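Local coordinates for protein sortase (Actinomyces oris, PDB 2XWG) that probably acts as a class C sortase that joins fimbrial subunits into polymers, this chain being its catalytic sortase domain without the membrane-spanning part, at residues P73-D76 with P77-S81; T152-S155 with T156-M159; C213-Y216 with G217-S220. One frame throughout, in Å; residues are numbered along the deposited sequence.

Contact 1. Residues P73-D76 with P77-S81; sequences PILD and PWLES. With CA (calcium ion), chain F.
Asp76 O takes two bonds: Leu79 N donates to it across 3.2 Å, and water 1 donates from 3.0 Å. The Leu79 bond closes a type I beta turn over Pro77 and Trp78, which with Asp76 form the Asp-Pro-Trp motif of the lid found in class C sortases. Leu79 N stands above the plane of the Asp76 carbonyl, well off its lone pairs. A second bond, Trp78 N to Asp76 OD2 at 3.0 Å, makes an Asx turn; CG of Asp76 is anti to the backbone N (chi1 -177°), which carries the carboxylate forward along the chain to meet this N-H. The amide comes from above the carboxylate plane and the bond is bent, at 141°. The same carboxylate lies at the edge of the Trp78 indole, with OD1 of Asp76 3.6 Å from CE3 of Trp78, while Pro77 CB rests on one face of that ring. OD1 also forms a salt bridge to Arg222, and the indole meets His151 and Cys213, the predicted catalytic pair, so the lid sits in the active-site cleft. With an alanine in place of Asp76, Arg222 would probably lose this carboxylate partner and Trp78 N its acceptor, and the tryptophan would be freer to move. Leu75 CD1 touches Leu79 CD2 at 3.6 Å, an apolar contact between the two segments. The calcium ion bridges the turn and the residue after it: Pro77 O binds it at 2.5 Å and Glu80 O at 2.6 Å, Thr120 OG1 adds a ligand, and water 1, held by Asp76 O, reaches the metal at 2.8 Å.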
ATOM      1  N   PRO A  73       4.011 -14.146   8.042  1.00 79.60           N
ATOM      2  CA  PRO A  73       5.122 -13.210   8.182  1.00 75.92           C
ATOM      3  C   PRO A  73       5.126 -12.271   6.984  1.00 71.37           C
ATOM      4  O   PRO A  73       5.094 -12.758   5.846  1.00 67.49           O
ATOM      5  CB  PRO A  73       6.367 -14.118   8.126  1.00 77.55           C
ATOM      6  CG  PRO A  73       5.860 -15.537   8.145  1.00 78.01           C
ATOM      7  CD  PRO A  73       4.469 -15.473   7.592  1.00 81.72           C
ATOM      8  N   ILE A  74       5.132 -10.962   7.228  1.00 65.17           N
ATOM      9  CA  ILE A  74       5.388 -10.004   6.160  1.00 63.51           C
ATOM     10  C   ILE A  74       6.808  -9.465   6.249  1.00 60.79           C
ATOM     11  O   ILE A  74       7.158  -8.774   7.195  1.00 59.41           O
ATOM     12  CB  ILE A  74       4.399  -8.829   6.158  1.00 57.30           C
ATOM     13  CG1 ILE A  74       3.555  -8.827   7.425  1.00 60.98           C
ATOM     14  CG2 ILE A  74       3.515  -8.900   4.926  1.00 56.30           C
ATOM     15  CD1 ILE A  74       2.537  -7.708   7.459  1.00 56.33           C
ATOM     16  N   LEU A  75       7.615  -9.797   5.246  1.00 65.53           N
ATOM     17  CA  LEU A  75       9.004  -9.361   5.160  1.00 61.48           C
ATOM     18  C   LEU A  75       9.113  -7.918   4.625  1.00 59.92           C
ATOM     19  O   LEU A  75       8.205  -7.441   3.942  1.00 58.42           O
ATOM     20  CB  LEU A  75       9.782 -10.329   4.256  1.00 59.31           C
ATOM     21  CG  LEU A  75      10.093 -11.757   4.748  1.00 67.77           C
ATOM     22  CD1 LEU A  75      11.522 -11.889   5.295  1.00 62.84           C
ATOM     23  CD2 LEU A  75       9.076 -12.271   5.779  1.00 72.95           C
ATOM     24  N   ASP A  76      10.211  -7.222   4.934  1.00 49.19           N
ATOM     25  CA  ASP A  76      10.453  -5.881   4.387  1.00 44.79           C
ATOM     26  C   ASP A  76      10.262  -5.823   2.855  1.00 41.18           C
ATOM     27  O   ASP A  76      10.687  -6.730   2.127  1.00 40.10           O
ATOM     28  CB  ASP A  76      11.856  -5.407   4.765  1.00 42.84           C
ATOM     29  CG  ASP A  76      12.159  -3.984   4.291  1.00 43.11           C
ATOM     30  OD1 ASP A  76      11.537  -3.004   4.785  1.00 43.07           O
ATOM     31  OD2 ASP A  76      13.066  -3.842   3.450  1.00 42.65           O
ATOM     32  N   PRO A  77       9.617  -4.755   2.362  1.00 37.78           N
ATOM     33  CA  PRO A  77       9.412  -4.609   0.914  1.00 38.64           C
ATOM     34  C   PRO A  77      10.714  -4.605   0.109  1.00 39.60           C
ATOM     35  O   PRO A  77      10.691  -4.997  -1.052  1.00 37.48           O
ATOM     36  CB  PRO A  77       8.698  -3.252   0.796  1.00 35.99           C
ATOM     37  CG  PRO A  77       8.003  -3.081   2.117  1.00 34.45           C
ATOM     38  CD  PRO A  77       8.956  -3.676   3.124  1.00 35.75           C
ATOM     39  N   TRP A  78      11.821  -4.186   0.719  1.00 36.26           N
ATOM     40  CA  TRP A  78      13.087  -4.039   0.003  1.00 36.08           C
ATOM     41  C   TRP A  78      14.059  -5.196   0.187  1.00 36.85           C
ATOM     42  O   TRP A  78      15.162  -5.173  -0.344  1.00 40.12           O
ATOM     43  CB  TRP A  78      13.770  -2.724   0.393  1.00 32.97           C
ATOM     44  CG  TRP A  78      13.011  -1.514  -0.082  1.00 37.07           C
ATOM     45  CD1 TRP A  78      13.234  -0.798  -1.231  1.00 33.73           C
ATOM     46  CD2 TRP A  78      11.891  -0.894   0.561  1.00 33.08           C
ATOM     47  NE1 TRP A  78      12.329   0.233  -1.327  1.00 31.97           N
ATOM     48  CE2 TRP A  78      11.497   0.197  -0.242  1.00 28.40           C
ATOM     49  CE3 TRP A  78      11.194  -1.147   1.737  1.00 31.83           C
ATOM     50  CZ2 TRP A  78      10.440   1.030   0.097  1.00 28.36           C
ATOM     51  CZ3 TRP A  78      10.141  -0.314   2.076  1.00 33.49           C
ATOM     52  CH2 TRP A  78       9.775   0.760   1.257  1.00 31.30           C
ATOM     53  N   LEU A  79      13.653  -6.204   0.941  1.00 39.38           N
ATOM     54  CA  LEU A  79      14.463  -7.400   1.082  1.00 41.03           C
ATOM     55  C   LEU A  79      14.663  -7.989  -0.303  1.00 41.96           C
ATOM     56  O   LEU A  79      15.777  -8.015  -0.848  1.00 40.39           O
ATOM     57  CB  LEU A  79      13.739  -8.432   1.945  1.00 44.33           C
ATOM     58  CG  LEU A  79      14.604  -9.652   2.258  1.00 53.88           C
ATOM     59  CD1 LEU A  79      15.644  -9.244   3.309  1.00 53.09           C
ATOM     60  CD2 LEU A  79      13.790 -10.843   2.735  1.00 49.42           C
ATOM     61  N   GLU A  80      13.555  -8.455  -0.861  1.00 45.79           N
ATOM     62  CA  GLU A  80      13.532  -9.059  -2.179  1.00 48.06           C
ATOM     63  C   GLU A  80      13.343  -8.003  -3.282  1.00 47.36           C
ATOM     64  O   GLU A  80      12.551  -7.068  -3.144  1.00 40.95           O
ATOM     65  CB  GLU A  80      12.418 -10.107  -2.232  1.00 49.52           C
ATOM     66  CG  GLU A  80      12.412 -10.925  -3.504  1.00 56.31           C
ATOM     67  CD  GLU A  80      13.823 -11.326  -3.922  1.00 65.15           C
ATOM     68  OE1 GLU A  80      14.724 -11.359  -3.033  1.00 65.11           O
ATOM     69  OE2 GLU A  80      14.027 -11.601  -5.136  1.00 58.73           O
ATOM     70  N   SER A  81      14.085  -8.132  -4.373  1.00 47.22           N
ATOM     71  CA  SER A  81      13.951  -7.161  -5.453  1.00 46.36           C
ATOM     72  C   SER A  81      13.201  -7.736  -6.655  1.00 48.60           C
ATOM     73  O   SER A  81      12.792  -6.992  -7.541  1.00 48.38           O
ATOM     74  CB  SER A  81      15.321  -6.643  -5.896  1.00 43.73           C
ATOM     75  OG  SER A  81      15.972  -7.588  -6.726  1.00 50.78           O
TER
HETATM   76 CA    CA F1286       9.949  -6.724  -2.754  1.00 44.82          CA
HETATM   77  O   HOH W   1      10.231  -8.254  -0.391  1.00 45.45           O
HETATM   78  O   HOH W   2       9.316  -9.047  -4.273  1.00 41.66           O

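Contact 2. Residues T152-S155 with T156-M159; sequences TGLS and TATM
The chain reverses at Ser155, where Thr156 N reaches back to Leu154 O at 2.9 Å in a weak bond of 146°. Positive phi and negative psi at Ser155 (71° and -49°) make this a classic gamma turn, set in the long loop between strands 144-149 and 171-176 of the sortase beta-barrel fold, just past the predicted catalytic His151. Gly153 precedes it with a phi of 91°, where any side chain would collide with the carbonyl O of Thr152. The mouth of the bend is spanned by water rather than by a direct backbone bond: water 3 accepts from Leu154 N at 2.9 Å and is bonded to Ala157 O at 2.7 Å, tying the two limbs together.

The side chain that does most of the touching is Leu154. Its CG is anti to the backbone N (chi1 -174°), which sets the isobutyl group against the returning limb. There CD2 of Leu154 meets the methyl CB of Ala157 at 4.0 Å and comes within 4.3 Å of Met159 CG, a loose apolar cluster at the surface. Leu154 also comes close to the side chain of His151, so the leucine flanks the predicted active site.

Where the loop leaves the barrel it is tied down by outside partners: Thr152 OG1 is hydrogen-bonded to Thr212 OG1, and Gly153 N to Asp161 OD1. At the bend itself, OG1 of Thr156 sits between its own backbone N and carbonyl carbon (chi1 60°), which places this hydroxyl oxygen beside the branch point of the leucine, 3.8 Å from Leu154 CG.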
ATOM      1  N   THR A 152      12.130   6.320  -1.358  1.00 27.54           N
ATOM      2  CA  THR A 152      12.675   7.634  -1.069  1.00 25.71           C
ATOM      3  C   THR A 152      14.067   7.607  -1.678  1.00 27.17           C
ATOM      4  O   THR A 152      14.786   6.605  -1.525  1.00 25.24           O
ATOM      5  CB  THR A 152      12.825   7.869   0.437  1.00 28.30           C
ATOM      6  OG1 THR A 152      11.551   8.153   1.021  1.00 30.02           O
ATOM      7  CG2 THR A 152      13.709   9.041   0.682  1.00 32.67           C
ATOM      8  N   GLY A 153      14.441   8.672  -2.392  1.00 24.34           N
ATOM      9  CA  GLY A 153      15.785   8.798  -2.937  1.00 25.02           C
ATOM     10  C   GLY A 153      16.066   8.267  -4.352  1.00 28.57           C
ATOM     11  O   GLY A 153      17.218   8.290  -4.833  1.00 24.73           O
ATOM     12  N   LEU A 154      15.034   7.808  -5.048  1.00 24.71           N
ATOM     13  CA  LEU A 154      15.255   7.225  -6.367  1.00 25.94           C
ATOM     14  C   LEU A 154      15.926   8.278  -7.250  1.00 26.48           C
ATOM     15  O   LEU A 154      16.703   7.942  -8.147  1.00 26.15           O
ATOM     16  CB  LEU A 154      13.935   6.745  -6.960  1.00 25.03           C
ATOM     17  CG  LEU A 154      13.949   5.981  -8.283  1.00 24.27           C
ATOM     18  CD1 LEU A 154      14.691   4.701  -8.098  1.00 23.07           C
ATOM     19  CD2 LEU A 154      12.506   5.709  -8.742  1.00 21.62           C
ATOM     20  N   SER A 155      15.641   9.548  -6.942  1.00 25.22           N
ATOM     21  CA  SER A 155      16.129  10.732  -7.675  1.00 25.67           C
ATOM     22  C   SER A 155      15.512  10.967  -9.088  1.00 29.82           C
ATOM     23  O   SER A 155      15.081  12.090  -9.415  1.00 29.96           O
ATOM     24  CB  SER A 155      17.653  10.753  -7.735  1.00 26.03           C
ATOM     25  OG  SER A 155      18.150  12.007  -8.183  1.00 25.53           O
ATOM     26  N   THR A 156      15.483   9.936  -9.925  1.00 22.33           N
ATOM     27  CA  THR A 156      14.821  10.066 -11.218  1.00 22.14           C
ATOM     28  C   THR A 156      13.311  10.114 -11.082  1.00 25.52           C
ATOM     29  O   THR A 156      12.615  10.232 -12.070  1.00 30.62           O
ATOM     30  CB  THR A 156      15.173   8.929 -12.136  1.00 22.73           C
ATOM     31  OG1 THR A 156      14.763   7.698 -11.535  1.00 24.19           O
ATOM     32  CG2 THR A 156      16.699   8.910 -12.399  1.00 21.62           C
ATOM     33  N   ALA A 157      12.809  10.023  -9.852  1.00 29.47           N
ATOM     34  CA  ALA A 157      11.387  10.197  -9.574  1.00 28.84           C
ATOM     35  C   ALA A 157      11.195  10.414  -8.079  1.00 26.53           C
ATOM     36  O   ALA A 157      11.837   9.757  -7.276  1.00 25.29           O
ATOM     37  CB  ALA A 157      10.609   8.998 -10.033  1.00 22.41           C
ATOM     38  N   THR A 158      10.309  11.330  -7.717  1.00 24.98           N
ATOM     39  CA  THR A 158      10.122  11.709  -6.325  1.00 27.39           C
ATOM     40  C   THR A 158       9.462  10.609  -5.484  1.00 30.71           C
ATOM     41  O   THR A 158       9.807  10.424  -4.306  1.00 30.34           O
ATOM     42  CB  THR A 158       9.269  12.980  -6.222  1.00 30.85           C
ATOM     43  OG1 THR A 158       9.849  14.022  -7.010  1.00 34.92           O
ATOM     44  CG2 THR A 158       9.192  13.448  -4.806  1.00 29.64           C
ATOM     45  N   MET A 159       8.511   9.888  -6.080  1.00 26.48           N
ATOM     46  CA  MET A 159       7.785   8.834  -5.375  1.00 24.20           C
ATOM     47  C   MET A 159       7.341   9.305  -4.006  1.00 27.59           C
ATOM     48  O   MET A 159       6.571  10.263  -3.921  1.00 26.91           O
ATOM     49  CB  MET A 159       8.593   7.548  -5.282  1.00 22.42           C
ATOM     50  CG  MET A 159       8.919   6.947  -6.635  1.00 21.79           C
ATOM     51  SD  MET A 159       7.452   6.857  -7.707  1.00 31.21           S
ATOM     52  CE  MET A 159       8.115   5.980  -9.108  1.00 26.19           C
TER
HETATM   53  O   HOH W   3      12.247   8.519  -4.926  1.00 30.27           O

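Contact 3. Residues C213-Y216 with G217-S220; sequences CTPY and GVNS
One face of the Asn219 carboxamide is turned to Cys213: CB of the cysteine lies almost squarely over the amide carbon, 3.3 Å from Asn219 CG. Cys213 SG is farther out on the nitrogen side, 3.8 Å from Asn219 ND2. With chi1 at -67°, Asn219 CG is anti to its carbonyl carbon, and this brings the amide back over the end of strand 206-214. The Tyr216 ring meets the next peptide obliquely, CD1 of Tyr216 being 3.4 Å from Gly217 N, and packs on Thr152 and Asp161 of the neighbouring loop. Pro215 O is gripped twice: Asn219 N donates in the carbonyl plane, nearly straight at 172°, and Val218 N donates from a position tilted out of it, each at 2.9 Å. The Val218 bond closes a type II turn with Gly217, at positive phi, in its third position. Pro215, entered through a cis peptide, sets its CD 3.5 Å from Val218 CG1. This is the beta-hairpin connection between strands 206-214 and 221-229, starting at the cysteine that ends the Thr-Leu-X-Thr-Cys signature of sortases, the predicted acyl-thioester nucleophile.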
ATOM      1  N   CYS A 213      11.568   4.232   2.725  1.00 36.47           N
ATOM      2  CA  CYS A 213      12.847   4.109   3.404  1.00 37.04           C
ATOM      3  C   CYS A 213      13.259   5.423   4.015  1.00 38.36           C
ATOM      4  O   CYS A 213      12.841   6.486   3.553  1.00 41.52           O
ATOM      5  CB  CYS A 213      13.902   3.643   2.433  1.00 35.88           C
ATOM      6  SG  CYS A 213      13.594   1.972   1.997  1.00 43.65           S
ATOM      7  N   THR A 214      14.075   5.349   5.059  1.00 35.01           N
ATOM      8  CA  THR A 214      14.527   6.540   5.773  1.00 34.51           C
ATOM      9  C   THR A 214      15.763   6.216   6.596  1.00 38.25           C
ATOM     10  O   THR A 214      15.924   5.078   7.052  1.00 38.42           O
ATOM     11  CB  THR A 214      13.429   7.102   6.683  1.00 38.50           C
ATOM     12  OG1 THR A 214      13.615   8.515   6.850  1.00 43.53           O
ATOM     13  CG2 THR A 214      13.437   6.408   8.036  1.00 35.74           C
ATOM     14  N   PRO A 215      16.671   7.202   6.745  1.00 45.34           N
ATOM     15  CA  PRO A 215      16.584   8.541   6.134  1.00 44.47           C
ATOM     16  C   PRO A 215      17.066   8.549   4.680  1.00 40.65           C
ATOM     17  O   PRO A 215      17.710   7.590   4.237  1.00 41.13           O
ATOM     18  CB  PRO A 215      17.542   9.399   6.997  1.00 45.09           C
ATOM     19  CG  PRO A 215      18.178   8.448   7.999  1.00 42.61           C
ATOM     20  CD  PRO A 215      17.919   7.044   7.511  1.00 43.94           C
ATOM     21  N   TYR A 216      16.742   9.621   3.960  1.00 34.05           N
ATOM     22  CA  TYR A 216      17.124   9.802   2.566  1.00 31.37           C
ATOM     23  C   TYR A 216      18.565   9.376   2.365  1.00 32.70           C
ATOM     24  O   TYR A 216      19.410   9.688   3.179  1.00 41.85           O
ATOM     25  CB  TYR A 216      16.952  11.278   2.201  1.00 32.15           C
ATOM     26  CG  TYR A 216      16.907  11.604   0.723  1.00 33.67           C
ATOM     27  CD1 TYR A 216      18.061  11.691  -0.017  1.00 28.85           C
ATOM     28  CD2 TYR A 216      15.695  11.851   0.078  1.00 36.59           C
ATOM     29  CE1 TYR A 216      18.032  11.993  -1.361  1.00 28.96           C
ATOM     30  CE2 TYR A 216      15.647  12.169  -1.285  1.00 32.34           C
ATOM     31  CZ  TYR A 216      16.822  12.235  -1.995  1.00 32.06           C
ATOM     32  OH  TYR A 216      16.804  12.563  -3.332  1.00 29.60           O
ATOM     33  N   GLY A 217      18.844   8.619   1.314  1.00 27.97           N
ATOM     34  CA  GLY A 217      20.209   8.297   0.956  1.00 24.96           C
ATOM     35  C   GLY A 217      20.850   7.251   1.837  1.00 30.29           C
ATOM     36  O   GLY A 217      21.921   6.720   1.502  1.00 29.43           O
ATOM     37  N   VAL A 218      20.220   6.933   2.964  1.00 30.03           N
ATOM     38  CA  VAL A 218      20.822   5.946   3.868  1.00 30.45           C
ATOM     39  C   VAL A 218      19.940   4.712   4.108  1.00 31.25           C
ATOM     40  O   VAL A 218      20.441   3.600   4.214  1.00 34.06           O
ATOM     41  CB  VAL A 218      21.396   6.601   5.193  1.00 35.50           C
ATOM     42  CG1 VAL A 218      20.686   7.893   5.517  1.00 36.11           C
ATOM     43  CG2 VAL A 218      21.338   5.643   6.377  1.00 34.21           C
ATOM     44  N   ASN A 219      18.627   4.877   4.157  1.00 33.68           N
ATOM     45  CA  ASN A 219      17.771   3.691   4.209  1.00 36.37           C
ATOM     46  C   ASN A 219      18.151   2.689   5.300  1.00 39.67           C
ATOM     47  O   ASN A 219      18.144   1.486   5.070  1.00 44.21           O
ATOM     48  CB  ASN A 219      17.808   2.947   2.875  1.00 30.47           C
ATOM     49  CG  ASN A 219      17.163   3.730   1.735  1.00 35.42           C
ATOM     50  OD1 ASN A 219      16.851   4.912   1.875  1.00 30.87           O
ATOM     51  ND2 ASN A 219      16.954   3.058   0.591  1.00 35.20           N
ATOM     52  N   SER A 220      18.470   3.168   6.487  1.00 35.20           N
ATOM     53  CA  SER A 220      18.795   2.263   7.573  1.00 41.30           C
ATOM     54  C   SER A 220      17.509   1.827   8.245  1.00 39.60           C
ATOM     55  O   SER A 220      17.471   0.792   8.904  1.00 42.83           O
ATOM     56  CB  SER A 220      19.683   2.962   8.606  1.00 42.64           C
ATOM     57  OG  SER A 220      18.898   3.884   9.343  1.00 40.97           O
TER

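Overall arrangement
All three contacts are local turns at the surface, with Pro77 and Cys213 the buried exceptions, and together they border one active-site cleft. Contact 1 comes from the segment between helices 55-68 and 87-93 and lies over the cleft as a lid: Trp78 CE2 is 3.5 Å from Cys213 SG in contact 3. Contacts 2 and 3 are neighbouring barrel loops, Thr152 CG2 meeting Tyr216 CD2 at 3.5 Å, whereas contacts 1 and 2 do not touch. Their chemistry differs: metal and carboxylate order the lid, water and loose apolar packing the 152-159 loop, and backbone bonds to a single carbonyl the hairpin at 213-220.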